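Local coordinates for ABC sugar transporter, periplasmic sugar binding protein (Legionella pneumophila subsp. pneumophila, PDB 3ROT), which probably binds a carbohydrate in the periplasm and hands it to an ABC transporter for uptake, at residues L134-Q139 with N190-L195; P138-I143 with E165-T170; D4-I9 with Q257-N262. All blocks are in the same frame, centred on the assembly; numbering follows the deposited sequence.

Overall arrangement
From the N terminus, the chain lays down strand 5-9 of one parallel sheet, and contact 3 brings helix 247-264 back against it, closing a loop of nearly the whole protein. Contacts 1 and 2 both fall within that span, on the other side of the chain's centre, contact 1 in the second sheet and contact 2 at the ends of its strands. Both start from residues 134-143: contact 2 closes the short loop to 165-170, and contact 1 the longer one to 190-195, which encloses it. They share Pro138 and Gln139, with centres about 9 Å apart. Strand 132-137 is flanked by 162-167 and 191-194, whereas the centre of contact 3 is about 35 Å from that of contact 1.

Contact 1: L134-Q139 with N190-L195; sequences LVLNPQ and NIIFCL
Four backbone hydrogen bonds join Leu134-Leu136 to Ile191-Leu195 as neighbouring parallel strands. Leu134 N donates to Ile191 O at 2.9 Å, and Leu134 O accepts from Phe193 N at 2.9 Å. Phe193 O then receives Leu136 N at 2.9 Å, and the series ends with a longer bond of 3.3 Å from Leu195 N to Leu136 O. Alternate side chains go to opposite faces of the sheet. On the face of Leu134, Leu136, Ile192 and Cys194, the CD1 branch of Leu136 meets Ile192 CG2 at 3.8 Å and also touches the Cys194 sulfur; helices 172-185 and 197-208 cover this layer. On the other face Val135 CG2 approaches CB of Phe193, whose ring packs on Ile152 and Leu156 of helix 143-158. Leu195, just past the strand, points back toward 134-139. With CG anti to the carbonyl carbon (chi1 -63°), it lies against Leu136 O, and the two methyls then part: Leu195 CD2 to Val135 CG1 at 3.9 Å, Leu195 CD1 against the Asn137 amide, 3.6 Å from Asn137 CG. That amide is held at both ends: OD1 accepts Gln139 N at 2.9 Å in an Asx turn, and ND2 donates to Glu165. The backbone bonds thus satisfy buried peptide groups between two layers of apolar side chains, while Asn137, with its polar atoms paired and a leucine methyl against it, shapes the chain as it leaves the strand.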
ATOM      1  N   LEU A 134     -21.442  -8.756   3.813  1.00 28.80           N
ATOM      2  CA  LEU A 134     -20.920  -7.489   4.290  1.00 29.09           C
ATOM      3  C   LEU A 134     -20.191  -6.827   3.123  1.00 29.49           C
ATOM      4  O   LEU A 134     -19.366  -7.462   2.468  1.00 31.21           O
ATOM      5  CB  LEU A 134     -19.962  -7.736   5.453  1.00 29.35           C
ATOM      6  CG  LEU A 134     -19.281  -6.542   6.116  1.00 32.45           C
ATOM      7  CD1 LEU A 134     -20.313  -5.682   6.843  1.00 31.35           C
ATOM      8  CD2 LEU A 134     -18.209  -7.057   7.094  1.00 30.31           C
ATOM      9  N   VAL A 135     -20.523  -5.567   2.848  1.00 27.49           N
ATOM     10  CA  VAL A 135     -19.899  -4.819   1.760  1.00 26.39           C
ATOM     11  C   VAL A 135     -18.958  -3.779   2.343  1.00 26.94           C
ATOM     12  O   VAL A 135     -19.394  -2.864   3.057  1.00 26.75           O
ATOM     13  CB  VAL A 135     -20.941  -4.094   0.885  1.00 26.58           C
ATOM     14  CG1 VAL A 135     -20.231  -3.273  -0.197  1.00 25.67           C
ATOM     15  CG2 VAL A 135     -21.883  -5.111   0.250  1.00 24.44           C
ATOM     16  N   LEU A 136     -17.672  -3.910   2.025  1.00 24.27           N
ATOM     17  CA  LEU A 136     -16.661  -3.002   2.552  1.00 22.75           C
ATOM     18  C   LEU A 136     -16.331  -1.860   1.587  1.00 24.27           C
ATOM     19  O   LEU A 136     -15.809  -2.089   0.501  1.00 23.44           O
ATOM     20  CB  LEU A 136     -15.395  -3.791   2.891  1.00 23.54           C
ATOM     21  CG  LEU A 136     -15.600  -5.097   3.680  1.00 22.85           C
ATOM     22  CD1 LEU A 136     -14.240  -5.672   4.045  1.00 19.68           C
ATOM     23  CD2 LEU A 136     -16.416  -4.840   4.946  1.00 23.13           C
ATOM     24  N   ASN A 137     -16.649  -0.633   1.997  1.00 25.20           N
ATOM     25  CA  ASN A 137     -16.398   0.545   1.176  1.00 26.89           C
ATOM     26  C   ASN A 137     -15.203   1.300   1.735  1.00 27.43           C
ATOM     27  O   ASN A 137     -15.236   1.791   2.868  1.00 28.12           O
ATOM     28  CB  ASN A 137     -17.618   1.475   1.164  1.00 27.34           C
ATOM     29  CG  ASN A 137     -17.604   2.443  -0.018  1.00 27.88           C
ATOM     30  OD1 ASN A 137     -16.546   2.910  -0.442  1.00 27.09           O
ATOM     31  ND2 ASN A 137     -18.787   2.751  -0.549  1.00 30.26           N
ATOM     32  N   PRO A 138     -14.116   1.389   0.957  1.00 28.93           N
ATOM     33  CA  PRO A 138     -12.960   2.113   1.481  1.00 29.20           C
ATOM     34  C   PRO A 138     -12.988   3.593   1.140  1.00 30.62           C
ATOM     35  O   PRO A 138     -12.158   4.358   1.633  1.00 30.01           O
ATOM     36  CB  PRO A 138     -11.786   1.389   0.836  1.00 28.33           C
ATOM     37  CG  PRO A 138     -12.324   1.057  -0.508  1.00 29.51           C
ATOM     38  CD  PRO A 138     -13.737   0.570  -0.210  1.00 28.65           C
ATOM     39  N   GLN A 139     -13.939   3.997   0.299  1.00 30.43           N
ATOM     40  CA  GLN A 139     -14.028   5.393  -0.097  1.00 32.85           C
ATOM     41  C   GLN A 139     -15.423   5.962  -0.280  1.00 32.74           C
ATOM     42  O   GLN A 139     -15.875   6.149  -1.412  1.00 29.23           O
ATOM     43  CB  GLN A 139     -13.261   5.636  -1.397  1.00 35.08           C
ATOM     44  CG  GLN A 139     -11.775   5.438  -1.319  1.00 40.48           C
ATOM     45  CD  GLN A 139     -11.116   5.648  -2.667  1.00 43.25           C
ATOM     46  OE1 GLN A 139     -11.167   6.742  -3.234  1.00 45.41           O
ATOM     47  NE2 GLN A 139     -10.504   4.596  -3.197  1.00 43.00           N
ATOM     48  N   ASN A 190     -21.244 -14.691   6.282  1.00 28.86           N
ATOM     49  CA  ASN A 190     -20.384 -15.640   5.576  1.00 27.94           C
ATOM     50  C   ASN A 190     -19.944 -15.202   4.185  1.00 27.02           C
ATOM     51  O   ASN A 190     -19.308 -15.965   3.450  1.00 28.84           O
ATOM     52  CB  ASN A 190     -21.049 -17.024   5.509  1.00 27.70           C
ATOM     53  CG  ASN A 190     -22.442 -16.992   4.893  1.00 29.27           C
ATOM     54  OD1 ASN A 190     -22.972 -15.932   4.552  1.00 28.45           O
ATOM     55  ND2 ASN A 190     -23.043 -18.167   4.753  1.00 27.92           N
ATOM     56  N   ILE A 191     -20.286 -13.974   3.821  1.00 27.00           N
ATOM     57  CA  ILE A 191     -19.881 -13.442   2.535  1.00 27.04           C
ATOM     58  C   ILE A 191     -19.378 -12.018   2.683  1.00 25.81           C
ATOM     59  O   ILE A 191     -20.019 -11.181   3.326  1.00 25.08           O
ATOM     60  CB  ILE A 191     -21.024 -13.429   1.509  1.00 30.28           C
ATOM     61  CG1 ILE A 191     -21.432 -14.854   1.146  1.00 33.32           C
ATOM     62  CG2 ILE A 191     -20.569 -12.701   0.253  1.00 33.43           C
ATOM     63  CD1 ILE A 191     -22.391 -14.925  -0.039  1.00 34.40           C
ATOM     64  N   ILE A 192     -18.219 -11.751   2.092  1.00 23.33           N
ATOM     65  CA  ILE A 192     -17.655 -10.412   2.126  1.00 20.91           C
ATOM     66  C   ILE A 192     -17.343  -9.933   0.716  1.00 21.56           C
ATOM     67  O   ILE A 192     -16.732 -10.649  -0.086  1.00 20.85           O
ATOM     68  CB  ILE A 192     -16.371 -10.338   2.973  1.00 22.86           C
ATOM     69  CG1 ILE A 192     -16.681 -10.700   4.434  1.00 24.10           C
ATOM     70  CG2 ILE A 192     -15.792  -8.923   2.904  1.00 21.90           C
ATOM     71  CD1 ILE A 192     -15.484 -10.635   5.369  1.00 22.20           C
ATOM     72  N   PHE A 193     -17.799  -8.723   0.420  1.00 20.06           N
ATOM     73  CA  PHE A 193     -17.570  -8.091  -0.870  1.00 22.51           C
ATOM     74  C   PHE A 193     -16.648  -6.897  -0.640  1.00 22.25           C
ATOM     75  O   PHE A 193     -17.006  -5.981   0.096  1.00 26.42           O
ATOM     76  CB  PHE A 193     -18.877  -7.549  -1.459  1.00 21.92           C
ATOM     77  CG  PHE A 193     -19.814  -8.599  -1.973  1.00 22.84           C
ATOM     78  CD1 PHE A 193     -19.736  -9.032  -3.297  1.00 20.52           C
ATOM     79  CD2 PHE A 193     -20.806  -9.124  -1.149  1.00 22.44           C
ATOM     80  CE1 PHE A 193     -20.634  -9.970  -3.794  1.00 18.92           C
ATOM     81  CE2 PHE A 193     -21.709 -10.065  -1.643  1.00 21.64           C
ATOM     82  CZ  PHE A 193     -21.619 -10.485  -2.968  1.00 23.11           C
ATOM     83  N   CYS A 194     -15.475  -6.900  -1.265  1.00 22.77           N
ATOM     84  CA  CYS A 194     -14.545  -5.770  -1.142  1.00 20.72           C
ATOM     85  C   CYS A 194     -14.688  -4.944  -2.416  1.00 22.75           C
ATOM     86  O   CYS A 194     -14.483  -5.466  -3.517  1.00 22.78           O
ATOM     87  CB  CYS A 194     -13.108  -6.251  -1.017  1.00 22.30           C
ATOM     88  SG  CYS A 194     -12.781  -7.218   0.463  1.00 24.85           S
ATOM     89  N   LEU A 195     -15.031  -3.667  -2.265  1.00 19.22           N
ATOM     90  CA  LEU A 195     -15.224  -2.795  -3.415  1.00 20.26           C
ATOM     91  C   LEU A 195     -13.938  -2.485  -4.179  1.00 20.78           C
ATOM     92  O   LEU A 195     -13.991  -2.135  -5.351  1.00 21.38           O
ATOM     93  CB  LEU A 195     -15.947  -1.506  -2.990  1.00 19.61           C
ATOM     94  CG  LEU A 195     -17.363  -1.767  -2.434  1.00 20.05           C
ATOM     95  CD1 LEU A 195     -18.050  -0.464  -2.068  1.00 21.77           C
ATOM     96  CD2 LEU A 195     -18.182  -2.518  -3.471  1.00 20.06           C
TER

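Contact 2: P138-I143 with E165-T170; sequences PQPGHI and ELDVGT
Asp167 and Pro140 meet at the exposed border of this contact, where the proline ring lies over the carboxylate. Asp167 CG is anti to the backbone N (chi1 166°), which swings the group toward residues 138-143. From CB outward the side chain closes in on one atom: Asp167 CB lies 3.8 Å from Pro140 CG, and Asp167 CG is nearer, at 3.3 Å from Pro140 CG. At the tip, Asp167 OD2 is 3.4 Å from Pro140 CG, and OD1 stands about as far from Pro140 CG as from CD. The proline CG therefore sits almost squarely over the flat face of the carboxylate, and the two side chains run at about a right angle. OD1 also accepts a weak hydrogen bond from Gly169 N, within the bend that follows the strand. Deeper in, Pro138 is wrapped by the same bend: its CB is 3.2 Å from Gly169 O, its CA rests on Val168 CG2 at 4.0 Å, and its O meets Thr170 CG2 at 3.5 Å. No hydrogen bond crosses between the segments.

Pro140 itself belongs to a type II beta turn from Gln139 to His142, closed by His142 N bonding to Gln139 O. Gln139 NE2 is bonded to Gln198. His142, at the N-cap position of helix 143-158, makes a weak ND1 bond to Gly144 N and meets the ring of His11 nearly perpendicularly; its NE2 hydrogen-bonds a glycerol, probably from the crystallisation liquor. Loops packed together at the C-terminal ends of strands 132-137 and 162-167, joined by a beta-alpha-beta crossover, are characteristic of periplasmic binding proteins; such small molecules often mark pockets, and the glycerol would fit a ligand cleft here.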
ATOM      1  N   PRO A 138     -14.116   1.389   0.957  1.00 28.93           N
ATOM      2  CA  PRO A 138     -12.960   2.113   1.481  1.00 29.20           C
ATOM      3  C   PRO A 138     -12.988   3.593   1.140  1.00 30.62           C
ATOM      4  O   PRO A 138     -12.158   4.358   1.633  1.00 30.01           O
ATOM      5  CB  PRO A 138     -11.786   1.389   0.836  1.00 28.33           C
ATOM      6  CG  PRO A 138     -12.324   1.057  -0.508  1.00 29.51           C
ATOM      7  CD  PRO A 138     -13.737   0.570  -0.210  1.00 28.65           C
ATOM      8  N   GLN A 139     -13.939   3.997   0.299  1.00 30.43           N
ATOM      9  CA  GLN A 139     -14.028   5.393  -0.097  1.00 32.85           C
ATOM     10  C   GLN A 139     -15.423   5.962  -0.280  1.00 32.74           C
ATOM     11  O   GLN A 139     -15.875   6.149  -1.412  1.00 29.23           O
ATOM     12  CB  GLN A 139     -13.261   5.636  -1.397  1.00 35.08           C
ATOM     13  CG  GLN A 139     -11.775   5.438  -1.319  1.00 40.48           C
ATOM     14  CD  GLN A 139     -11.116   5.648  -2.667  1.00 43.25           C
ATOM     15  OE1 GLN A 139     -11.167   6.742  -3.234  1.00 45.41           O
ATOM     16  NE2 GLN A 139     -10.504   4.596  -3.197  1.00 43.00           N
ATOM     17  N   PRO A 140     -16.134   6.234   0.823  1.00 34.65           N
ATOM     18  CA  PRO A 140     -17.471   6.801   0.632  1.00 34.79           C
ATOM     19  C   PRO A 140     -17.253   8.114  -0.134  1.00 33.48           C
ATOM     20  O   PRO A 140     -16.253   8.802   0.076  1.00 34.30           O
ATOM     21  CB  PRO A 140     -17.951   7.021   2.066  1.00 35.78           C
ATOM     22  CG  PRO A 140     -17.310   5.883   2.798  1.00 37.34           C
ATOM     23  CD  PRO A 140     -15.894   5.908   2.240  1.00 35.72           C
ATOM     24  N   GLY A 141     -18.159   8.458  -1.035  1.00 32.30           N
ATOM     25  CA  GLY A 141     -17.968   9.679  -1.797  1.00 31.58           C
ATOM     26  C   GLY A 141     -17.545   9.341  -3.215  1.00 30.90           C
ATOM     27  O   GLY A 141     -17.832  10.089  -4.146  1.00 31.05           O
ATOM     28  N   HIS A 142     -16.858   8.211  -3.379  1.00 28.33           N
ATOM     29  CA  HIS A 142     -16.420   7.757  -4.700  1.00 26.98           C
ATOM     30  C   HIS A 142     -17.666   7.261  -5.437  1.00 26.55           C
ATOM     31  O   HIS A 142     -18.207   6.203  -5.111  1.00 25.19           O
ATOM     32  CB  HIS A 142     -15.408   6.621  -4.550  1.00 27.58           C
ATOM     33  CG  HIS A 142     -14.811   6.160  -5.844  1.00 29.21           C
ATOM     34  ND1 HIS A 142     -15.577   5.805  -6.934  1.00 29.28           N
ATOM     35  CD2 HIS A 142     -13.527   5.930  -6.200  1.00 30.22           C
ATOM     36  CE1 HIS A 142     -14.790   5.371  -7.901  1.00 28.56           C
ATOM     37  NE2 HIS A 142     -13.540   5.435  -7.481  1.00 29.81           N
ATOM     38  N   ILE A 143     -18.112   8.016  -6.439  1.00 25.89           N
ATOM     39  CA  ILE A 143     -19.329   7.664  -7.173  1.00 27.55           C
ATOM     40  C   ILE A 143     -19.278   6.339  -7.928  1.00 27.65           C
ATOM     41  O   ILE A 143     -20.318   5.720  -8.189  1.00 26.68           O
ATOM     42  CB  ILE A 143     -19.730   8.799  -8.146  1.00 29.10           C
ATOM     43  CG1 ILE A 143     -18.656   8.993  -9.221  1.00 27.63           C
ATOM     44  CG2 ILE A 143     -19.934  10.088  -7.359  1.00 28.23           C
ATOM     45  CD1 ILE A 143     -18.957  10.144 -10.183  1.00 29.93           C
ATOM     46  N   GLU A 165     -23.621  -2.338   4.366  1.00 37.18           N
ATOM     47  CA  GLU A 165     -22.429  -1.723   3.798  1.00 37.29           C
ATOM     48  C   GLU A 165     -21.665  -1.056   4.926  1.00 37.09           C
ATOM     49  O   GLU A 165     -22.227  -0.306   5.723  1.00 37.59           O
ATOM     50  CB  GLU A 165     -22.772  -0.684   2.728  1.00 37.70           C
ATOM     51  CG  GLU A 165     -21.529  -0.132   2.020  1.00 37.46           C
ATOM     52  CD  GLU A 165     -21.842   0.887   0.926  1.00 38.93           C
ATOM     53  OE1 GLU A 165     -22.780   0.657   0.135  1.00 39.63           O
ATOM     54  OE2 GLU A 165     -21.137   1.913   0.839  1.00 37.10           O
ATOM     55  N   LEU A 166     -20.375  -1.338   4.995  1.00 36.10           N
ATOM     56  CA  LEU A 166     -19.534  -0.783   6.036  1.00 35.61           C
ATOM     57  C   LEU A 166     -18.434   0.110   5.467  1.00 35.59           C
ATOM     58  O   LEU A 166     -17.707  -0.294   4.556  1.00 33.51           O
ATOM     59  CB  LEU A 166     -18.916  -1.929   6.838  1.00 35.55           C
ATOM     60  CG  LEU A 166     -17.902  -1.627   7.938  1.00 37.83           C
ATOM     61  CD1 LEU A 166     -18.537  -0.747   9.008  1.00 38.53           C
ATOM     62  CD2 LEU A 166     -17.413  -2.947   8.530  1.00 36.59           C
ATOM     63  N   ASP A 167     -18.338   1.327   5.998  1.00 34.09           N
ATOM     64  CA  ASP A 167     -17.313   2.284   5.586  1.00 35.83           C
ATOM     65  C   ASP A 167     -16.055   1.934   6.375  1.00 34.84           C
ATOM     66  O   ASP A 167     -15.954   2.244   7.560  1.00 35.99           O
ATOM     67  CB  ASP A 167     -17.763   3.711   5.914  1.00 36.35           C
ATOM     68  CG  ASP A 167     -16.632   4.736   5.827  1.00 40.24           C
ATOM     69  OD1 ASP A 167     -15.493   4.403   5.423  1.00 39.79           O
ATOM     70  OD2 ASP A 167     -16.894   5.905   6.168  1.00 42.22           O
ATOM     71  N   VAL A 168     -15.098   1.290   5.717  1.00 33.16           N
ATOM     72  CA  VAL A 168     -13.869   0.885   6.397  1.00 32.01           C
ATOM     73  C   VAL A 168     -12.683   1.817   6.189  1.00 30.28           C
ATOM     74  O   VAL A 168     -11.666   1.673   6.857  1.00 30.95           O
ATOM     75  CB  VAL A 168     -13.444  -0.545   5.974  1.00 31.14           C
ATOM     76  CG1 VAL A 168     -14.502  -1.552   6.394  1.00 31.61           C
ATOM     77  CG2 VAL A 168     -13.237  -0.603   4.464  1.00 32.05           C
ATOM     78  N   GLY A 169     -12.810   2.777   5.280  1.00 30.81           N
ATOM     79  CA  GLY A 169     -11.702   3.681   5.023  1.00 31.06           C
ATOM     80  C   GLY A 169     -10.558   2.934   4.350  1.00 34.08           C
ATOM     81  O   GLY A 169     -10.768   1.851   3.803  1.00 31.34           O
ATOM     82  N   THR A 170      -9.349   3.492   4.385  1.00 35.77           N
ATOM     83  CA  THR A 170      -8.209   2.828   3.755  1.00 38.27           C
ATOM     84  C   THR A 170      -7.087   2.435   4.717  1.00 38.34           C
ATOM     85  O   THR A 170      -6.214   1.646   4.352  1.00 40.16           O
ATOM     86  CB  THR A 170      -7.605   3.680   2.612  1.00 39.41           C
ATOM     87  OG1 THR A 170      -7.131   4.927   3.131  1.00 40.70           O
ATOM     88  CG2 THR A 170      -8.646   3.941   1.533  1.00 41.08           C
TER

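Contact 3: D4-I9 with Q257-N262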
ATOM      1  N   ASP A   4       4.140  15.723 -28.663  1.00 45.10           N
ATOM      2  CA  ASP A   4       2.902  16.237 -28.105  1.00 43.90           C
ATOM      3  C   ASP A   4       2.818  15.856 -26.622  1.00 40.91           C
ATOM      4  O   ASP A   4       3.265  14.779 -26.215  1.00 39.10           O
ATOM      5  CB  ASP A   4       1.685  15.687 -28.858  1.00 45.42           C
ATOM      6  CG  ASP A   4       1.485  16.366 -30.207  1.00 50.22           C
ATOM      7  OD1 ASP A   4       0.439  16.110 -30.837  1.00 50.63           O
ATOM      8  OD2 ASP A   4       2.377  17.159 -30.628  1.00 51.16           O
ATOM      9  N   LYS A   5       2.251  16.745 -25.811  1.00 38.72           N
ATOM     10  CA  LYS A   5       2.122  16.502 -24.374  1.00 38.43           C
ATOM     11  C   LYS A   5       0.744  16.002 -23.947  1.00 36.38           C
ATOM     12  O   LYS A   5      -0.285  16.575 -24.304  1.00 35.50           O
ATOM     13  CB  LYS A   5       2.465  17.776 -23.598  1.00 39.94           C
ATOM     14  CG  LYS A   5       2.399  17.591 -22.100  1.00 41.43           C
ATOM     15  CD  LYS A   5       3.274  16.419 -21.646  1.00 43.64           C
ATOM     16  CE  LYS A   5       3.333  16.315 -20.130  1.00 43.26           C
ATOM     17  NZ  LYS A   5       3.812  17.590 -19.533  1.00 42.16           N
ATOM     18  N   TYR A   6       0.742  14.931 -23.162  1.00 33.32           N
ATOM     19  CA  TYR A   6      -0.497  14.349 -22.666  1.00 32.23           C
ATOM     20  C   TYR A   6      -0.436  14.161 -21.155  1.00 30.94           C
ATOM     21  O   TYR A   6       0.644  14.018 -20.579  1.00 28.52           O
ATOM     22  CB  TYR A   6      -0.763  12.998 -23.342  1.00 31.41           C
ATOM     23  CG  TYR A   6      -1.046  13.109 -24.822  1.00 33.21           C
ATOM     24  CD1 TYR A   6      -2.338  13.371 -25.294  1.00 31.77           C
ATOM     25  CD2 TYR A   6      -0.014  12.994 -25.753  1.00 32.88           C
ATOM     26  CE1 TYR A   6      -2.586  13.514 -26.655  1.00 32.34           C
ATOM     27  CE2 TYR A   6      -0.253  13.139 -27.109  1.00 31.90           C
ATOM     28  CZ  TYR A   6      -1.537  13.399 -27.556  1.00 32.21           C
ATOM     29  OH  TYR A   6      -1.768  13.552 -28.908  1.00 31.38           O
ATOM     30  N   TYR A   7      -1.606  14.154 -20.522  1.00 27.75           N
ATOM     31  CA  TYR A   7      -1.702  13.985 -19.073  1.00 28.38           C
ATOM     32  C   TYR A   7      -2.659  12.862 -18.691  1.00 27.02           C
ATOM     33  O   TYR A   7      -3.696  12.672 -19.330  1.00 24.84           O
ATOM     34  CB  TYR A   7      -2.212  15.267 -18.410  1.00 29.63           C
ATOM     35  CG  TYR A   7      -1.214  16.402 -18.328  1.00 34.76           C
ATOM     36  CD1 TYR A   7      -0.257  16.444 -17.316  1.00 36.33           C
ATOM     37  CD2 TYR A   7      -1.254  17.453 -19.240  1.00 33.89           C
ATOM     38  CE1 TYR A   7       0.632  17.512 -17.212  1.00 38.63           C
ATOM     39  CE2 TYR A   7      -0.366  18.525 -19.146  1.00 37.62           C
ATOM     40  CZ  TYR A   7       0.568  18.547 -18.129  1.00 37.56           C
ATOM     41  OH  TYR A   7       1.425  19.617 -18.014  1.00 41.51           O
ATOM     42  N   LEU A   8      -2.294  12.121 -17.652  1.00 25.10           N
ATOM     43  CA  LEU A   8      -3.141  11.063 -17.115  1.00 25.59           C
ATOM     44  C   LEU A   8      -3.293  11.466 -15.654  1.00 26.05           C
ATOM     45  O   LEU A   8      -2.335  11.434 -14.887  1.00 27.51           O
ATOM     46  CB  LEU A   8      -2.481   9.680 -17.235  1.00 25.06           C
ATOM     47  CG  LEU A   8      -3.170   8.528 -16.477  1.00 26.80           C
ATOM     48  CD1 LEU A   8      -4.673   8.522 -16.756  1.00 22.81           C
ATOM     49  CD2 LEU A   8      -2.548   7.192 -16.885  1.00 27.80           C
ATOM     50  N   ILE A   9      -4.496  11.871 -15.276  1.00 25.86           N
ATOM     51  CA  ILE A   9      -4.735  12.322 -13.920  1.00 25.33           C
ATOM     52  C   ILE A   9      -5.713  11.412 -13.185  1.00 26.99           C
ATOM     53  O   ILE A   9      -6.763  11.058 -13.719  1.00 27.25           O
ATOM     54  CB  ILE A   9      -5.248  13.782 -13.958  1.00 27.32           C
ATOM     55  CG1 ILE A   9      -4.288  14.621 -14.817  1.00 27.42           C
ATOM     56  CG2 ILE A   9      -5.349  14.342 -12.544  1.00 26.07           C
ATOM     57  CD1 ILE A   9      -4.670  16.081 -15.023  1.00 26.80           C
ATOM     58  N   GLN A 257      -6.303   6.653 -28.014  1.00 24.64           N
ATOM     59  CA  GLN A 257      -7.377   7.422 -28.637  1.00 25.32           C
ATOM     60  C   GLN A 257      -7.090   8.917 -28.641  1.00 25.78           C
ATOM     61  O   GLN A 257      -7.397   9.610 -29.617  1.00 25.00           O
ATOM     62  CB  GLN A 257      -8.720   7.174 -27.938  1.00 27.41           C
ATOM     63  CG  GLN A 257      -9.234   5.743 -28.049  1.00 24.87           C
ATOM     64  CD  GLN A 257     -10.751   5.669 -28.095  1.00 24.48           C
ATOM     65  OE1 GLN A 257     -11.366   5.885 -29.142  1.00 24.99           O
ATOM     66  NE2 GLN A 257     -11.364   5.378 -26.953  1.00 23.02           N
ATOM     67  N   LEU A 258      -6.514   9.421 -27.553  1.00 25.40           N
ATOM     68  CA  LEU A 258      -6.209  10.838 -27.479  1.00 26.38           C
ATOM     69  C   LEU A 258      -5.255  11.203 -28.603  1.00 27.14           C
ATOM     70  O   LEU A 258      -5.408  12.248 -29.228  1.00 28.31           O
ATOM     71  CB  LEU A 258      -5.590  11.199 -26.120  1.00 25.78           C
ATOM     72  CG  LEU A 258      -6.552  11.350 -24.936  1.00 26.01           C
ATOM     73  CD1 LEU A 258      -5.762  11.564 -23.657  1.00 23.30           C
ATOM     74  CD2 LEU A 258      -7.496  12.521 -25.189  1.00 23.96           C
ATOM     75  N   VAL A 259      -4.288  10.329 -28.867  1.00 27.20           N
ATOM     76  CA  VAL A 259      -3.302  10.564 -29.915  1.00 27.52           C
ATOM     77  C   VAL A 259      -3.899  10.444 -31.317  1.00 27.77           C
ATOM     78  O   VAL A 259      -3.693  11.327 -32.149  1.00 27.10           O
ATOM     79  CB  VAL A 259      -2.102   9.592 -29.790  1.00 27.43           C
ATOM     80  CG1 VAL A 259      -1.150   9.767 -30.982  1.00 29.08           C
ATOM     81  CG2 VAL A 259      -1.362   9.847 -28.483  1.00 27.37           C
ATOM     82  N   LEU A 260      -4.635   9.361 -31.573  1.00 28.36           N
ATOM     83  CA  LEU A 260      -5.263   9.148 -32.877  1.00 29.21           C
ATOM     84  C   LEU A 260      -6.158  10.335 -33.206  1.00 30.25           C
ATOM     85  O   LEU A 260      -6.338  10.705 -34.363  1.00 28.20           O
ATOM     86  CB  LEU A 260      -6.102   7.862 -32.873  1.00 29.98           C
ATOM     87  CG  LEU A 260      -5.361   6.521 -32.782  1.00 30.98           C
ATOM     88  CD1 LEU A 260      -6.369   5.380 -32.640  1.00 32.84           C
ATOM     89  CD2 LEU A 260      -4.500   6.324 -34.013  1.00 31.46           C
HETATM   90  N   MSE A 261      -6.720  10.925 -32.164  1.00 30.70           N
HETATM   91  CA  MSE A 261      -7.600  12.063 -32.320  1.00 34.72           C
HETATM   92  C   MSE A 261      -6.826  13.282 -32.831  1.00 34.33           C
HETATM   93  O   MSE A 261      -7.275  13.971 -33.744  1.00 32.43           O
HETATM   94  CB  MSE A 261      -8.263  12.370 -30.980  1.00 39.88           C
HETATM   95  CG  MSE A 261      -9.201  13.542 -31.010  1.00 48.38           C
HETATM   96 SE   MSE A 261      -9.874  13.950 -29.243  1.00 57.20          SE
HETATM   97  CE  MSE A 261     -11.492  14.851 -29.816  1.00 52.64           C
ATOM     98  N   ASN A 262      -5.659  13.536 -32.251  1.00 33.97           N
ATOM     99  CA  ASN A 262      -4.849  14.676 -32.664  1.00 35.83           C
ATOM    100  C   ASN A 262      -4.136  14.476 -34.000  1.00 35.85           C
ATOM    101  O   ASN A 262      -4.079  15.392 -34.813  1.00 35.54           O
ATOM    102  CB  ASN A 262      -3.816  15.017 -31.584  1.00 37.85           C
ATOM    103  CG  ASN A 262      -4.457  15.549 -30.312  1.00 40.52           C
ATOM    104  OD1 ASN A 262      -5.294  16.452 -30.357  1.00 43.15           O
ATOM    105  ND2 ASN A 262      -4.059  15.001 -29.175  1.00 41.14           N
TER
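The Tyr6 ring meets helix residues Leu258, Val259 and Asn262 with its outer half. At its edge, near the ring plane, lies Asn262 ND2, which donates to Tyr6 OH at 2.7 Å with a fairly straight N-H (155°). The hydroxyl lies close to the amide plane, and ring and amide are turned 37° from each other. Leu258 and Val259 come at the ring obliquely: Leu258 CB is 3.8 Å from Tyr6 CE1, and Val259 CG2 is 3.7 Å from Tyr6 CZ. Turned to the backbone-N side at CB (chi1 -66°), the tyrosine extends its hydroxyl to within 3.5 Å of Val259 CA. Asn262 ND2 has a second acceptor in Ser63 O, so one amide group links the tyrosine to the loop before strand 64-67. Residues 257-262 of helix 247-264 run roughly antiparallel to strand 5-9, the two short axes 10.4 Å apart at closest. That strand lies between strands 35-39 and 64-67, and Tyr7 points from it away from residues 257-262, packing on Ala57 of helix 47-59, while Val259 also touches Leu32 of helix 16-32.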